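Local atomic coordinates of aminoglycoside N(3)-acetyltransferase (PDB entry 6NP4), a protein that probably confers resistance to 2-deoxystreptamine aminoglycosides such as gentamicin, kanamycin and tobramycin by transferring the acetyl group of acetyl-CoA to their 3-amino group. Residues M22-V27 with A166-H171; A58-R63 with D118-A123; K182-Y187 with S203-N208. All coordinates share one frame; numbering follows the deposited sequence. Where two conformers were deposited one is given.

How the contacts relate
Contacts 1 and 2 are buried and both reach the same mixed sheet, in which strands 22-27 and 55-59 are neighbours; they touch where Phe59 meets Met24 and Thr168. Contact 3 lies about 17 Å from the centre of the chain, partly exposed, in the hairpin of strands 184-193 and 196-205. Their chemistry follows this placing: an imidazole under a carbonyl oxygen, a methionine methyl and one bridging water in contact 1; main-chain bonds, a serine hydroxyl and apolar side chains in contact 2; charged groups, cation-pi pairs and several waters in contact 3. All three reach tobramycin, through His171, Asp118 and Ser207, and His171 also packs on Ser207, joining contacts 1 and 3.

Contact 1 of 3, residues M22-V27 with A166-H171; sequences MVMPHV and AVTALH. With TOY (tobramycin), chain B.
Ala166 O sits over the middle of one face of the His26 ring, 3.0 Å from His26 CE1. This is contact through the face, and the carbonyl makes no hydrogen bond to ND1 or NE2. At the ring edge, Thr168 OG1 comes within 3.2 Å of the same carbon, His26 CE1. In the ring plane His26 NE2 meets a water at 2.9 Å, which in turn accepts from Ala169 N at 2.9 Å, so one water ties the ring to the backbone of the turn. With CG beside its own backbone N (chi1 -64°), His26 carries its ring off strand 22-27 toward the turn. Two residues earlier Met24 reaches out as an extended chain, its CE ending 3.9 Å from Thr168 CB and meeting that side chain at about a right angle. The strand is an inner one of the mixed sheet, between 55-59 and 156-160, and the facing segment is a type I turn, Val167 to Leu170, leading into helix 170-176. Val167 is also the centre of an inverse gamma turn. His26 and Val27 bind CoA and acetyl-CoA, as does His171, while Thr168 binds acetyl-CoA; the contact thus brings together residues of the CoA site from strand and turn. His171 also faces the antibiotic: tobramycin N32 donates to His171 NE2 at 2.9 Å, in the plane of the ring. Behind it Glu174 OE2 is hydrogen-bonded to His171 ND1, which helps to fix the ring's rotation.

Contact 2 of 3, residues A58-R63 with D118-A123; sequences AFVSWR and DASMAA. With TOY (tobramycin), chain B.
Two antiparallel strands of the mixed sheet, 55-59 and 121-124, run side by side here and part into loops that border the tobramycin site. Ala58 and Ala122 form a hydrogen-bonded pair, Ala58 N to Ala122 O and Ala122 N to Ala58 O, each 2.8 Å; Phe59 and Met121 are the next, non-hydrogen-bonded pair. Where the strand pairing ends, Ser120 O takes two donors: Val60 N bends in with an N-H...O angle of 137°, Ser61 N is straighter at 164°. The hydroxyl of Ser61 closes the loop by donating to Asp118 O, 2.7 Å from Ser61 OG and tilted from the carbonyl plane. On one face of the sheet Met121 folds back at chi2 (-80°), laying SD beside the Phe59 backbone. Its CE makes an apolar contact with Phe59 CD1 at 3.6 Å; separately, Met121 SD stands 5.2 Å from the Phe59 ring centroid in an oblique Met-aromatic contact. Ser120 O and Asp118 O lie at the edge of that ring. Val60 CG1 rests on Ala122 CB, 3.7 Å away. Asp118 holds tobramycin with both oxygens: O23 donates to OD2 at 2.6 Å and N33 to OD1, which also bonds Ser65 OG. The two bonds, one to each oxygen, restrain the carboxylate's rotation against the sugar. Ser120 OG turns to Arg113 NE and Ser114 O. Around the pair, helix 101-106 packs on Ala58 and Val60, helix 146-152 on Met121 and helix 128-132 on Ala123, while Phe59 stacks on Phe98 and meets Tyr141 edge-to-face.

Contact 3 of 3, residues K182-Y187 with S203-N208; sequences KRRVTY and SDWDSN. With TOY (tobramycin), chain B.
Trp205 is sandwiched between two cationic side chains of the facing segment, Lys182 over one ring face and Arg184 over the other, both cation-pi contacts. Lys182 bends at chi3 (75°), which lays CE on the six-membered ring as a CH-pi contact and places NZ 4.1 Å from that ring's centroid; the ammonium is also hydrogen-bonded to Ala177 O and Ala175 O. Arg184 stands its guanidinium almost perpendicular to the indole, the planes 88° apart, and points NH1 down onto the ring, 3.4 Å from Trp205 CE2. Its NH2 extends instead to Ser203 OG, 2.9 Å away in the guanidinium plane. Arg184 and Trp205 are a non-hydrogen-bonded pair at the open end of the hairpin of strands 184-193 and 196-205. Next to them Val185 and Asp204 form a hydrogen-bonded antiparallel pair: Val185 N bonds Asp204 O at 2.9 Å, and Asp204 N returns to Val185 O. A water joins Tyr187 OH to Asp204 OD2, an oxygen that also accepts from Ala140 N. Packing is tight where Val185 CG1 meets Asp206 CG at 3.6 Å. The same carboxylate is gripped side-on by Arg183, both NE (3.0 Å) and NH2 reaching Asp206 OD2, to which two waters also donate; Arg183 NH1 forms a salt bridge with Asp212. Asp206 OD1 accepts from Asn208 N in an Asx turn that carries Ser207 toward tobramycin, whose N12 donates to Ser207 OG at 2.8 Å. The looser side is at Arg184, which is exposed: waters link its NE to Ser203 OG and its NH1 to Asp204 OD1.

Contact 1 of 3, residues M22-V27 with A166-H171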
loop_
_atom_site.group_PDB
_atom_site.type_symbol
_atom_site.label_atom_id
_atom_site.label_comp_id
_atom_site.label_asym_id
_atom_site.label_seq_id
_atom_site.Cartn_x
_atom_site.Cartn_y
_atom_site.Cartn_z
ATOM N N MET A 22 -14.197 -1.485 -3.654
ATOM C CA MET A 22 -12.984 -1.897 -2.953
ATOM C C MET A 22 -11.897 -0.907 -3.366
ATOM O O MET A 22 -11.455 -0.942 -4.520
ATOM C CB MET A 22 -12.653 -3.330 -3.399
ATOM C CG MET A 22 -11.247 -3.843 -3.046
ATOM S SD MET A 22 -10.980 -4.309 -1.329
ATOM C CE MET A 22 -10.413 -2.795 -0.598
ATOM N N VAL A 23 -11.495 -0.011 -2.460
ATOM C CA VAL A 23 -10.625 1.124 -2.782
ATOM C C VAL A 23 -9.350 1.084 -1.946
ATOM O O VAL A 23 -9.410 0.922 -0.722
ATOM C CB VAL A 23 -11.354 2.463 -2.578
ATOM C CG1 VAL A 23 -10.423 3.624 -2.792
ATOM C CG2 VAL A 23 -12.538 2.536 -3.516
ATOM N N MET A 24 -8.203 1.305 -2.608
ATOM C CA MET A 24 -6.897 1.437 -1.966
ATOM C C MET A 24 -6.419 2.864 -2.204
ATOM O O MET A 24 -6.088 3.213 -3.360
ATOM C CB MET A 24 -5.887 0.440 -2.519
ATOM C CG MET A 24 -4.519 0.582 -1.889
ATOM S SD MET A 24 -3.509 -0.861 -2.288
ATOM C CE MET A 24 -2.144 -0.574 -1.173
ATOM N N PRO A 25 -6.391 3.721 -1.178
ATOM C CA PRO A 25 -6.005 5.117 -1.372
ATOM C C PRO A 25 -4.507 5.324 -1.192
ATOM O O PRO A 25 -3.852 4.699 -0.349
ATOM C CB PRO A 25 -6.779 5.838 -0.262
ATOM C CG PRO A 25 -6.792 4.830 0.841
ATOM C CD PRO A 25 -6.946 3.490 0.186
ATOM N N HIS A 26 -4.007 6.314 -1.930
ATOM C CA HIS A 26 -2.675 6.874 -1.763
ATOM C C HIS A 26 -2.886 8.376 -1.751
ATOM O O HIS A 26 -3.399 8.922 -2.730
ATOM C CB HIS A 26 -1.741 6.489 -2.914
ATOM C CG HIS A 26 -1.472 5.026 -3.001
ATOM N ND1 HIS A 26 -0.681 4.361 -2.082
ATOM C CD2 HIS A 26 -1.877 4.095 -3.893
ATOM C CE1 HIS A 26 -0.633 3.077 -2.399
ATOM N NE2 HIS A 26 -1.349 2.888 -3.495
ATOM N N VAL A 27 -2.557 9.035 -0.645
ATOM C CA VAL A 27 -2.982 10.413 -0.418
ATOM C C VAL A 27 -1.813 11.329 -0.080
ATOM O O VAL A 27 -1.001 11.013 0.799
ATOM C CB VAL A 27 -4.013 10.474 0.724
ATOM C CG1 VAL A 27 -4.501 11.904 0.933
ATOM C CG2 VAL A 27 -5.159 9.511 0.444
ATOM N N ALA A 166 3.695 5.987 -6.227
ATOM C CA ALA A 166 2.976 5.612 -5.017
ATOM C C ALA A 166 2.181 4.318 -5.137
ATOM O O ALA A 166 1.659 3.867 -4.131
ATOM C CB ALA A 166 2.028 6.739 -4.601
ATOM N N VAL A 167 2.170 3.661 -6.288
ATOM C CA VAL A 167 1.221 2.591 -6.594
ATOM C C VAL A 167 1.728 1.234 -6.092
ATOM O O VAL A 167 2.316 0.447 -6.837
ATOM C CB VAL A 167 0.914 2.576 -8.094
ATOM C CG1 VAL A 167 -0.157 1.551 -8.398
ATOM C CG2 VAL A 167 0.492 3.968 -8.584
ATOM N N THR A 168 1.479 0.970 -4.803
ATOM C CA THR A 168 1.997 -0.232 -4.143
ATOM C C THR A 168 1.596 -1.506 -4.862
ATOM O O THR A 168 2.368 -2.467 -4.907
ATOM C CB THR A 168 1.482 -0.289 -2.700
ATOM O OG1 THR A 168 1.687 0.965 -2.072
ATOM C CG2 THR A 168 2.139 -1.370 -1.899
ATOM N N ALA A 169 0.384 -1.540 -5.424
ATOM C CA ALA A 169 -0.070 -2.764 -6.057
ATOM C C ALA A 169 0.864 -3.210 -7.174
ATOM O O ALA A 169 0.888 -4.399 -7.497
ATOM C CB ALA A 169 -1.483 -2.604 -6.606
ATOM N N LEU A 170 1.600 -2.281 -7.805
ATOM C CA LEU A 170 2.503 -2.684 -8.887
ATOM C C LEU A 170 3.672 -3.520 -8.391
ATOM O O LEU A 170 4.311 -4.197 -9.215
ATOM C CB LEU A 170 2.986 -1.471 -9.687
ATOM C CG LEU A 170 2.013 -1.045 -10.783
ATOM C CD1 LEU A 170 2.363 0.337 -11.299
ATOM C CD2 LEU A 170 1.982 -2.087 -11.900
ATOM N N HIS A 171 3.935 -3.572 -7.092
ATOM C CA HIS A 171 4.909 -4.541 -6.594
ATOM C C HIS A 171 4.452 -5.980 -6.818
ATOM O O HIS A 171 5.298 -6.879 -6.879
ATOM C CB HIS A 171 5.252 -4.293 -5.122
ATOM C CG HIS A 171 5.950 -2.992 -4.891
ATOM N ND1 HIS A 171 7.122 -2.648 -5.526
ATOM C CD2 HIS A 171 5.649 -1.945 -4.091
ATOM C CE1 HIS A 171 7.505 -1.447 -5.128
ATOM N NE2 HIS A 171 6.630 -0.996 -4.256
HETATM C C11 TOY B . 9.945 4.561 -1.910
HETATM O O11 TOY B . 8.970 3.577 -2.051
HETATM C C21 TOY B . 9.312 5.916 -2.296
HETATM N N21 TOY B . 8.093 6.125 -1.462
HETATM C C31 TOY B . 8.950 5.976 -3.715
HETATM C C41 TOY B . 10.103 5.649 -4.577
HETATM O O41 TOY B . 9.671 5.459 -5.932
HETATM C C51 TOY B . 10.774 4.342 -4.172
HETATM O O51 TOY B . 11.118 4.336 -2.746
HETATM C C61 TOY B . 12.035 4.161 -4.959
HETATM N N61 TOY B . 12.638 2.875 -4.653
HETATM C C12 TOY B . 8.226 -0.009 0.114
HETATM N N12 TOY B . 8.180 -1.391 0.591
HETATM C C22 TOY B . 7.852 0.040 -1.372
HETATM C C32 TOY B . 7.880 1.498 -1.871
HETATM N N32 TOY B . 7.597 1.539 -3.299
HETATM C C42 TOY B . 9.220 2.231 -1.644
HETATM C C52 TOY B . 9.673 2.060 -0.189
HETATM O O52 TOY B . 11.000 2.504 -0.047
HETATM C C62 TOY B . 9.618 0.598 0.290
HETATM O O62 TOY B . 9.951 0.559 1.657
HETATM C C13 TOY B . 10.921 -0.343 2.054
HETATM C C23 TOY B . 10.594 -0.739 3.484
HETATM O O23 TOY B . 9.282 -1.279 3.477
HETATM C C33 TOY B . 10.676 0.428 4.411
HETATM N N33 TOY B . 10.338 -0.022 5.820
HETATM C C43 TOY B . 12.027 1.088 4.325
HETATM O O43 TOY B . 12.056 2.266 5.127
HETATM C C53 TOY B . 12.338 1.451 2.867
HETATM O O53 TOY B . 12.262 0.237 2.060
HETATM C C63 TOY B . 13.675 2.109 2.689
HETATM O O63 TOY B . 14.694 1.329 3.242
HETATM O O HOH W 1 -1.709 0.385 -4.838
#

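Contact 2 of 3, residues A58-R63 with D118-A123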
loop_
_atom_site.group_PDB
_atom_site.type_symbol
_atom_site.label_atom_id
_atom_site.label_comp_id
_atom_site.label_asym_id
_atom_site.label_seq_id
_atom_site.Cartn_x
_atom_site.Cartn_y
_atom_site.Cartn_z
ATOM N N ALA A 58 -5.382 -0.168 2.892
ATOM C CA ALA A 58 -4.278 0.792 2.873
ATOM C C ALA A 58 -2.981 0.105 3.244
ATOM O O ALA A 58 -2.946 -0.728 4.142
ATOM C CB ALA A 58 -4.527 1.959 3.831
ATOM N N PHE A 59 -1.910 0.485 2.559
ATOM C CA PHE A 59 -0.560 0.019 2.893
ATOM C C PHE A 59 0.003 0.939 3.972
ATOM O O PHE A 59 0.423 2.063 3.697
ATOM C CB PHE A 59 0.312 0.038 1.644
ATOM C CG PHE A 59 1.783 -0.213 1.918
ATOM C CD1 PHE A 59 2.204 -1.112 2.881
ATOM C CD2 PHE A 59 2.747 0.479 1.215
ATOM C CE1 PHE A 59 3.539 -1.306 3.118
ATOM C CE2 PHE A 59 4.076 0.276 1.439
ATOM C CZ PHE A 59 4.482 -0.612 2.378
ATOM N N VAL A 60 -0.048 0.490 5.233
ATOM C CA VAL A 60 0.302 1.346 6.360
ATOM C C VAL A 60 1.704 1.083 6.926
ATOM O O VAL A 60 2.292 1.989 7.523
ATOM C CB VAL A 60 -0.773 1.294 7.461
ATOM C CG1 VAL A 60 -2.160 1.580 6.876
ATOM C CG2 VAL A 60 -0.788 -0.045 8.199
ATOM N N SER A 61 2.228 -0.127 6.758
ATOM C CA SER A 61 3.558 -0.478 7.281
ATOM C C SER A 61 3.603 -0.212 8.787
ATOM O O SER A 61 2.600 -0.393 9.489
ATOM C CB SER A 61 4.634 0.212 6.454
ATOM O OG SER A 61 5.945 -0.220 6.794
ATOM N N TRP A 62 4.774 0.204 9.271
ATOM C CA TRP A 62 5.061 0.304 10.696
ATOM C C TRP A 62 6.106 1.397 10.864
ATOM O O TRP A 62 7.186 1.322 10.262
ATOM C CB TRP A 62 5.597 -1.026 11.212
ATOM C CG TRP A 62 5.966 -1.085 12.655
ATOM C CD1 TRP A 62 5.560 -0.266 13.678
ATOM C CD2 TRP A 62 6.804 -2.068 13.244
ATOM N NE1 TRP A 62 6.117 -0.689 14.864
ATOM C CE2 TRP A 62 6.879 -1.795 14.621
ATOM C CE3 TRP A 62 7.503 -3.167 12.737
ATOM C CZ2 TRP A 62 7.616 -2.575 15.490
ATOM C CZ3 TRP A 62 8.228 -3.936 13.596
ATOM C CH2 TRP A 62 8.288 -3.644 14.964
ATOM N N ARG A 63 5.827 2.376 11.732
ATOM C CA ARG A 63 6.758 3.451 12.050
ATOM C C ARG A 63 8.131 2.909 12.400
ATOM O O ARG A 63 9.148 3.519 12.059
ATOM C CB ARG A 63 6.219 4.263 13.238
ATOM C CG ARG A 63 7.027 5.481 13.591
ATOM C CD ARG A 63 6.555 6.103 14.895
ATOM N NE ARG A 63 6.969 5.287 16.031
ATOM C CZ ARG A 63 6.736 5.562 17.315
ATOM N NH1 ARG A 63 6.034 6.634 17.654
ATOM N NH2 ARG A 63 7.193 4.742 18.255
ATOM N N ASP A 118 6.567 -5.193 8.124
ATOM C CA ASP A 118 7.086 -4.182 7.212
ATOM C C ASP A 118 6.071 -3.833 6.127
ATOM O O ASP A 118 5.985 -2.675 5.717
ATOM C CB ASP A 118 8.408 -4.658 6.600
ATOM C CG ASP A 118 9.120 -3.550 5.864
ATOM O OD1 ASP A 118 9.611 -2.604 6.515
ATOM O OD2 ASP A 118 9.166 -3.607 4.620
ATOM N N ALA A 119 5.336 -4.826 5.649
ATOM C CA ALA A 119 4.372 -4.646 4.561
ATOM C C ALA A 119 2.944 -4.457 5.081
ATOM O O ALA A 119 1.991 -4.583 4.309
ATOM C CB ALA A 119 4.442 -5.843 3.625
ATOM N N SER A 120 2.775 -4.133 6.361
ATOM C CA SER A 120 1.457 -4.223 6.981
ATOM C C SER A 120 0.390 -3.445 6.213
ATOM O O SER A 120 0.589 -2.299 5.808
ATOM C CB SER A 120 1.540 -3.711 8.419
ATOM O OG SER A 120 0.345 -3.983 9.149
ATOM N N MET A 121 -0.772 -4.078 6.086
ATOM C CA MET A 121 -1.945 -3.532 5.407
ATOM C C MET A 121 -3.119 -3.442 6.374
ATOM O O MET A 121 -3.382 -4.382 7.130
ATOM C CB MET A 121 -2.347 -4.478 4.280
ATOM C CG MET A 121 -1.261 -4.761 3.258
ATOM S SD MET A 121 -1.103 -3.431 2.055
ATOM C CE MET A 121 0.456 -3.829 1.297
ATOM N N ALA A 122 -3.858 -2.338 6.289
ATOM C CA ALA A 122 -5.030 -2.094 7.122
ATOM C C ALA A 122 -6.267 -2.137 6.248
ATOM O O ALA A 122 -6.243 -1.635 5.131
ATOM C CB ALA A 122 -4.931 -0.738 7.778
ATOM N N ALA A 123 -7.349 -2.725 6.748
ATOM C CA ALA A 123 -8.579 -2.804 5.967
ATOM C C ALA A 123 -9.797 -2.507 6.830
ATOM O O ALA A 123 -9.893 -2.949 7.985
ATOM C CB ALA A 123 -8.761 -4.160 5.314
HETATM C C11 TOY B . 9.945 4.561 -1.910
HETATM O O11 TOY B . 8.970 3.577 -2.051
HETATM C C21 TOY B . 9.312 5.916 -2.296
HETATM N N21 TOY B . 8.093 6.125 -1.462
HETATM C C31 TOY B . 8.950 5.976 -3.715
HETATM C C41 TOY B . 10.103 5.649 -4.577
HETATM O O41 TOY B . 9.671 5.459 -5.932
HETATM C C51 TOY B . 10.774 4.342 -4.172
HETATM O O51 TOY B . 11.118 4.336 -2.746
HETATM C C61 TOY B . 12.035 4.161 -4.959
HETATM N N61 TOY B . 12.638 2.875 -4.653
HETATM C C12 TOY B . 8.226 -0.009 0.114
HETATM N N12 TOY B . 8.180 -1.391 0.591
HETATM C C22 TOY B . 7.852 0.040 -1.372
HETATM C C32 TOY B . 7.880 1.498 -1.871
HETATM N N32 TOY B . 7.597 1.539 -3.299
HETATM C C42 TOY B . 9.220 2.231 -1.644
HETATM C C52 TOY B . 9.673 2.060 -0.189
HETATM O O52 TOY B . 11.000 2.504 -0.047
HETATM C C62 TOY B . 9.618 0.598 0.290
HETATM O O62 TOY B . 9.951 0.559 1.657
HETATM C C13 TOY B . 10.921 -0.343 2.054
HETATM C C23 TOY B . 10.594 -0.739 3.484
HETATM O O23 TOY B . 9.282 -1.279 3.477
HETATM C C33 TOY B . 10.676 0.428 4.411
HETATM N N33 TOY B . 10.338 -0.022 5.820
HETATM C C43 TOY B . 12.027 1.088 4.325
HETATM O O43 TOY B . 12.056 2.266 5.127
HETATM C C53 TOY B . 12.338 1.451 2.867
HETATM O O53 TOY B . 12.262 0.237 2.060
HETATM C C63 TOY B . 13.675 2.109 2.689
HETATM O O63 TOY B . 14.694 1.329 3.242
#

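Contact 3 of 3, residues K182-Y187 with S203-N208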
loop_
_atom_site.group_PDB
_atom_site.type_symbol
_atom_site.label_atom_id
_atom_site.label_comp_id
_atom_site.label_asym_id
_atom_site.label_seq_id
_atom_site.Cartn_x
_atom_site.Cartn_y
_atom_site.Cartn_z
ATOM N N LYS A 182 16.087 -10.688 -11.254
ATOM C CA LYS A 182 15.287 -10.049 -10.223
ATOM C C LYS A 182 16.035 -9.984 -8.898
ATOM O O LYS A 182 16.640 -10.962 -8.453
ATOM C CB LYS A 182 13.983 -10.803 -10.053
ATOM C CG LYS A 182 13.098 -10.678 -11.294
ATOM C CD LYS A 182 11.971 -11.724 -11.303
ATOM C CE LYS A 182 10.891 -11.394 -10.342
ATOM N NZ LYS A 182 9.693 -12.229 -10.508
ATOM N N ARG A 183 15.999 -8.816 -8.275
ATOM C CA ARG A 183 16.655 -8.577 -6.999
ATOM C C ARG A 183 15.798 -9.064 -5.839
ATOM O O ARG A 183 14.571 -8.883 -5.824
ATOM C CB ARG A 183 16.877 -7.083 -6.816
ATOM C CG ARG A 183 17.888 -6.491 -7.791
ATOM C CD ARG A 183 17.874 -4.992 -7.780
ATOM N NE ARG A 183 18.141 -4.386 -6.484
ATOM C CZ ARG A 183 19.319 -3.900 -6.113
ATOM N NH1 ARG A 183 20.364 -3.976 -6.913
ATOM N NH2 ARG A 183 19.460 -3.341 -4.918
ATOM N N ARG A 184 16.471 -9.652 -4.855
ATOM C CA ARG A 184 15.861 -10.056 -3.612
ATOM C C ARG A 184 16.610 -9.399 -2.463
ATOM O O ARG A 184 17.761 -8.956 -2.599
ATOM C CB ARG A 184 15.821 -11.584 -3.476
ATOM C CG ARG A 184 14.959 -12.236 -4.540
ATOM C CD ARG A 184 14.873 -13.728 -4.457
ATOM N NE ARG A 184 14.267 -14.180 -3.215
ATOM C CZ ARG A 184 12.963 -14.213 -2.982
ATOM N NH1 ARG A 184 12.095 -13.795 -3.896
ATOM N NH2 ARG A 184 12.526 -14.657 -1.822
ATOM N N VAL A 185 15.928 -9.311 -1.329
ATOM C CA VAL A 185 16.482 -8.767 -0.095
ATOM C C VAL A 185 16.225 -9.768 1.017
ATOM O O VAL A 185 15.254 -10.532 0.979
ATOM C CB VAL A 185 15.866 -7.398 0.282
ATOM C CG1 VAL A 185 16.316 -6.298 -0.665
ATOM C CG2 VAL A 185 14.335 -7.481 0.390
ATOM N N THR A 186 17.082 -9.729 2.035
ATOM C CA THR A 186 16.899 -10.479 3.266
ATOM C C THR A 186 16.792 -9.494 4.421
ATOM O O THR A 186 17.574 -8.544 4.516
ATOM C CB THR A 186 18.068 -11.440 3.493
ATOM O OG1 THR A 186 18.073 -12.413 2.450
ATOM C CG2 THR A 186 17.989 -12.141 4.855
ATOM N N TYR A 187 15.812 -9.707 5.294
ATOM C CA TYR A 187 15.629 -8.841 6.452
ATOM C C TYR A 187 14.934 -9.646 7.540
ATOM O O TYR A 187 14.479 -10.774 7.306
ATOM C CB TYR A 187 14.898 -7.539 6.090
ATOM C CG TYR A 187 13.557 -7.712 5.435
ATOM C CD1 TYR A 187 12.413 -7.958 6.176
ATOM C CD2 TYR A 187 13.439 -7.617 4.072
ATOM C CE1 TYR A 187 11.171 -8.113 5.562
ATOM C CE2 TYR A 187 12.197 -7.758 3.444
ATOM C CZ TYR A 187 11.071 -8.000 4.198
ATOM O OH TYR A 187 9.841 -8.131 3.583
ATOM N N SER A 203 13.636 -13.815 3.022
ATOM C CA SER A 203 13.932 -13.092 1.798
ATOM C C SER A 203 12.631 -12.789 1.066
ATOM O O SER A 203 11.616 -13.455 1.253
ATOM C CB SER A 203 14.891 -13.866 0.898
ATOM O OG SER A 203 14.287 -15.035 0.405
ATOM N N ASP A 204 12.687 -11.779 0.212
ATOM C CA ASP A 204 11.555 -11.416 -0.625
ATOM C C ASP A 204 12.086 -10.581 -1.785
ATOM O O ASP A 204 13.261 -10.213 -1.818
ATOM C CB ASP A 204 10.462 -10.667 0.168
ATOM C CG ASP A 204 9.048 -10.944 -0.345
ATOM O OD1 ASP A 204 8.877 -11.292 -1.536
ATOM O OD2 ASP A 204 8.114 -10.754 0.467
ATOM N N TRP A 205 11.213 -10.283 -2.732
ATOM C CA TRP A 205 11.596 -9.393 -3.818
ATOM C C TRP A 205 11.974 -8.024 -3.263
ATOM O O TRP A 205 11.353 -7.519 -2.328
ATOM C CB TRP A 205 10.472 -9.267 -4.855
ATOM C CG TRP A 205 10.039 -10.596 -5.337
ATOM C CD1 TRP A 205 8.816 -11.184 -5.115
ATOM C CD2 TRP A 205 10.797 -11.536 -6.106
ATOM N NE1 TRP A 205 8.776 -12.415 -5.693
ATOM C CE2 TRP A 205 9.987 -12.675 -6.291
ATOM C CE3 TRP A 205 12.100 -11.545 -6.619
ATOM C CZ2 TRP A 205 10.426 -13.803 -6.999
ATOM C CZ3 TRP A 205 12.551 -12.686 -7.287
ATOM C CH2 TRP A 205 11.720 -13.787 -7.477
ATOM N N ASP A 206 12.969 -7.399 -3.873
ATOM C CA ASP A 206 13.364 -6.061 -3.470
ATOM C C ASP A 206 12.256 -5.090 -3.859
ATOM O O ASP A 206 11.989 -4.906 -5.043
ATOM C CB ASP A 206 14.666 -5.709 -4.176
ATOM C CG ASP A 206 15.334 -4.455 -3.627
ATOM O OD1 ASP A 206 14.666 -3.664 -2.926
ATOM O OD2 ASP A 206 16.548 -4.295 -3.924
ATOM N N SER A 207 11.609 -4.467 -2.876
ATOM C CA SER A 207 10.568 -3.485 -3.146
ATOM C C SER A 207 11.119 -2.098 -3.402
ATOM O O SER A 207 10.336 -1.166 -3.606
ATOM C CB SER A 207 9.518 -3.458 -2.037
ATOM O OG SER A 207 10.057 -2.920 -0.847
ATOM N N ASN A 208 12.444 -1.958 -3.452
ATOM C CA ASN A 208 13.090 -0.715 -3.838
ATOM C C ASN A 208 13.725 -0.808 -5.220
ATOM O O ASN A 208 14.715 -0.126 -5.499
ATOM C CB ASN A 208 14.097 -0.278 -2.778
ATOM C CG ASN A 208 13.406 0.197 -1.540
ATOM O OD1 ASN A 208 13.638 -0.295 -0.429
ATOM N ND2 ASN A 208 12.561 1.171 -1.711
HETATM C C11 TOY B . 9.945 4.561 -1.910
HETATM O O11 TOY B . 8.970 3.577 -2.051
HETATM C C21 TOY B . 9.312 5.916 -2.296
HETATM N N21 TOY B . 8.093 6.125 -1.462
HETATM C C31 TOY B . 8.950 5.976 -3.715
HETATM C C41 TOY B . 10.103 5.649 -4.577
HETATM O O41 TOY B . 9.671 5.459 -5.932
HETATM C C51 TOY B . 10.774 4.342 -4.172
HETATM O O51 TOY B . 11.118 4.336 -2.746
HETATM C C61 TOY B . 12.035 4.161 -4.959
HETATM N N61 TOY B . 12.638 2.875 -4.653
HETATM C C12 TOY B . 8.226 -0.009 0.114
HETATM N N12 TOY B . 8.180 -1.391 0.591
HETATM C C22 TOY B . 7.852 0.040 -1.372
HETATM C C32 TOY B . 7.880 1.498 -1.871
HETATM N N32 TOY B . 7.597 1.539 -3.299
HETATM C C42 TOY B . 9.220 2.231 -1.644
HETATM C C52 TOY B . 9.673 2.060 -0.189
HETATM O O52 TOY B . 11.000 2.504 -0.047
HETATM C C62 TOY B . 9.618 0.598 0.290
HETATM O O62 TOY B . 9.951 0.559 1.657
HETATM C C13 TOY B . 10.921 -0.343 2.054
HETATM C C23 TOY B . 10.594 -0.739 3.484
HETATM O O23 TOY B . 9.282 -1.279 3.477
HETATM C C33 TOY B . 10.676 0.428 4.411
HETATM N N33 TOY B . 10.338 -0.022 5.820
HETATM C C43 TOY B . 12.027 1.088 4.325
HETATM O O43 TOY B . 12.056 2.266 5.127
HETATM C C53 TOY B . 12.338 1.451 2.867
HETATM O O53 TOY B . 12.262 0.237 2.060
HETATM C C63 TOY B . 13.675 2.109 2.689
HETATM O O63 TOY B . 14.694 1.329 3.242
HETATM O O HOH W 2 17.598 -1.799 -3.212
HETATM O O HOH W 3 9.640 -13.972 -2.432
HETATM O O HOH W 4 18.534 -6.294 -3.389
HETATM O O HOH W 5 16.540 -15.336 -1.879
HETATM O O HOH W 6 8.466 -10.505 3.095
#